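Local coordinates for tryptophan synthase alpha chain (Aquifex aeolicus, PDB 2EKC), which probably cleaves indoleglycerol phosphate to indole and glyceraldehyde 3-phosphate, the alpha-subunit reaction of tryptophan synthase in the last step of tryptophan biosynthesis, at residues A[126-131]-A[137-142]. Numbering follows the deposited sequence.
Sequences FIVPDL and EELKAV
The backbone hydrogen bond from Ala-141 N to Glu-137 O, 3.0 Å long, closes the helical turn from which Leu-139 reaches over to Leu-131 and Val-128. Within the same turn Lys-140 NZ pairs with Glu-137 OE2 at 3.6 Å, a salt bridge that stays within the helix. Across to segment 126-131 the meeting is wholly apolar. The side chains of Leu-139 and Leu-131 approach each other at a slant, and a single methyl from each does the touching, with Leu-139 CD2 3.6 Å from Leu-131 CD1. Leu-139 stretches far enough because its CG stands anti to the backbone N (chi1 174°); Leu-131 is extended likewise, and together they span 9.2 Å between their CA atoms. The same CD2 of Leu-139 also faces Val-128 CG2, more loosely at 4.3 Å, so one methyl meets two points of the loop that leaves strand 125-127, its first residue and Leu-131 three residues on. The first side-chain bond of Phe-126 also points toward the helix, but its contact there is with Met-143, one turn beyond Leu-139, while its ring meets that of Phe-114 nearly at right angles. Leu-131 rests additionally on Ala-136. The contact belongs to a beta-alpha-beta unit of the TIM barrel, in which helix 133-145 follows strand 125-127 and leads to strand 149-154. In the loop, Asp-130 OD1 accepts a hydrogen bond from Tyr-103 N, tying it to the preceding unit. With two methyl contacts and no directional bond between the segments, loop and helix are held here by dispersion and the exclusion of water.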
loop_
_atom_site.group_PDB
_atom_site.type_symbol
_atom_site.label_atom_id
_atom_site.label_comp_id
_atom_site.label_asym_id
_atom_site.label_seq_id
_atom_site.Cartn_x
_atom_site.Cartn_y
_atom_site.Cartn_z
ATOM N N PHE A 126 -2.051 3.372 -7.452
ATOM C CA PHE A 126 -3.208 3.059 -6.613
ATOM C C PHE A 126 -3.265 1.598 -6.196
ATOM O O PHE A 126 -2.660 0.728 -6.816
ATOM C CB PHE A 126 -4.547 3.310 -7.340
ATOM C CG PHE A 126 -4.787 4.732 -7.788
ATOM C CD1 PHE A 126 -4.134 5.807 -7.197
ATOM C CD2 PHE A 126 -5.730 4.989 -8.789
ATOM C CE1 PHE A 126 -4.417 7.122 -7.595
ATOM C CE2 PHE A 126 -6.022 6.290 -9.194
ATOM C CZ PHE A 126 -5.362 7.363 -8.595
ATOM N N ILE A 127 -4.020 1.352 -5.131
ATOM C CA ILE A 127 -4.321 0.009 -4.657
ATOM C C ILE A 127 -5.819 0.129 -4.423
ATOM O O ILE A 127 -6.255 0.836 -3.516
ATOM C CB ILE A 127 -3.643 -0.360 -3.328
ATOM C CG1 ILE A 127 -2.159 -0.642 -3.557
ATOM C CG2 ILE A 127 -4.317 -1.605 -2.743
ATOM C CD1 ILE A 127 -1.424 -1.055 -2.304
ATOM N N VAL A 128 -6.600 -0.526 -5.274
ATOM C CA VAL A 128 -8.056 -0.493 -5.188
ATOM C C VAL A 128 -8.519 -1.881 -4.763
ATOM O O VAL A 128 -8.642 -2.788 -5.584
ATOM C CB VAL A 128 -8.668 -0.127 -6.558
ATOM C CG1 VAL A 128 -10.175 -0.004 -6.452
ATOM C CG2 VAL A 128 -8.066 1.178 -7.050
ATOM N N PRO A 129 -8.794 -2.057 -3.463
ATOM C CA PRO A 129 -9.237 -3.316 -2.863
ATOM C C PRO A 129 -10.549 -3.902 -3.369
ATOM O O PRO A 129 -10.730 -5.118 -3.335
ATOM C CB PRO A 129 -9.285 -2.983 -1.375
ATOM C CG PRO A 129 -9.697 -1.554 -1.378
ATOM C CD PRO A 129 -8.828 -0.969 -2.471
ATOM N N ASP A 130 -11.460 -3.058 -3.848
ATOM C CA ASP A 130 -12.745 -3.559 -4.328
ATOM C C ASP A 130 -13.021 -3.235 -5.788
ATOM O O ASP A 130 -14.169 -3.048 -6.177
ATOM C CB ASP A 130 -13.873 -3.003 -3.452
ATOM C CG ASP A 130 -14.124 -1.517 -3.684
ATOM O OD1 ASP A 130 -13.190 -0.791 -4.091
ATOM O OD2 ASP A 130 -15.263 -1.072 -3.442
ATOM N N LEU A 131 -11.972 -3.188 -6.603
ATOM C CA LEU A 131 -12.135 -2.859 -8.015
ATOM C C LEU A 131 -13.056 -3.819 -8.760
ATOM O O LEU A 131 -12.751 -5.006 -8.904
ATOM C CB LEU A 131 -10.773 -2.826 -8.719
ATOM C CG LEU A 131 -10.787 -2.412 -10.201
ATOM C CD1 LEU A 131 -11.262 -0.975 -10.333
ATOM C CD2 LEU A 131 -9.391 -2.555 -10.791
ATOM N N GLU A 137 -10.803 -2.186 -16.933
ATOM C CA GLU A 137 -10.182 -1.718 -18.164
ATOM C C GLU A 137 -10.234 -0.205 -18.313
ATOM O O GLU A 137 -9.255 0.412 -18.730
ATOM C CB GLU A 137 -10.828 -2.385 -19.384
ATOM C CG GLU A 137 -10.672 -3.901 -19.423
ATOM C CD GLU A 137 -9.233 -4.352 -19.213
ATOM O OE1 GLU A 137 -8.337 -3.853 -19.933
ATOM O OE2 GLU A 137 -9.000 -5.208 -18.327
ATOM N N GLU A 138 -11.366 0.402 -17.969
ATOM C CA GLU A 138 -11.484 1.847 -18.091
ATOM C C GLU A 138 -10.533 2.551 -17.127
ATOM O O GLU A 138 -9.871 3.520 -17.497
ATOM C CB GLU A 138 -12.923 2.308 -17.826
ATOM C CG GLU A 138 -13.074 3.824 -17.875
ATOM C CD GLU A 138 -14.495 4.303 -17.632
ATOM O OE1 GLU A 138 -15.151 3.803 -16.690
ATOM O OE2 GLU A 138 -14.950 5.198 -18.378
ATOM N N LEU A 139 -10.466 2.065 -15.893
ATOM C CA LEU A 139 -9.581 2.672 -14.904
ATOM C C LEU A 139 -8.123 2.522 -15.307
ATOM O O LEU A 139 -7.344 3.466 -15.205
ATOM C CB LEU A 139 -9.790 2.036 -13.528
ATOM C CG LEU A 139 -8.810 2.507 -12.441
ATOM C CD1 LEU A 139 -8.949 4.001 -12.234
ATOM C CD2 LEU A 139 -9.084 1.762 -11.138
ATOM N N LYS A 140 -7.747 1.329 -15.751
ATOM C CA LYS A 140 -6.365 1.093 -16.149
ATOM C C LYS A 140 -5.969 2.061 -17.267
ATOM O O LYS A 140 -4.885 2.650 -17.239
ATOM C CB LYS A 140 -6.181 -0.355 -16.617
ATOM C CG LYS A 140 -6.486 -1.403 -15.555
ATOM C CD LYS A 140 -6.305 -2.811 -16.109
ATOM C CE LYS A 140 -6.790 -3.867 -15.128
ATOM N NZ LYS A 140 -6.601 -5.250 -15.651
ATOM N N ALA A 141 -6.861 2.228 -18.241
ATOM C CA ALA A 141 -6.606 3.125 -19.366
ATOM C C ALA A 141 -6.332 4.553 -18.905
ATOM O O ALA A 141 -5.391 5.186 -19.376
ATOM C CB ALA A 141 -7.792 3.106 -20.332
ATOM N N VAL A 142 -7.148 5.064 -17.986
ATOM C CA VAL A 142 -6.960 6.425 -17.485
ATOM C C VAL A 142 -5.678 6.523 -16.660
ATOM O O VAL A 142 -4.924 7.491 -16.773
ATOM C CB VAL A 142 -8.149 6.882 -16.608
ATOM C CG1 VAL A 142 -7.938 8.321 -16.165
ATOM C CG2 VAL A 142 -9.450 6.756 -17.383
#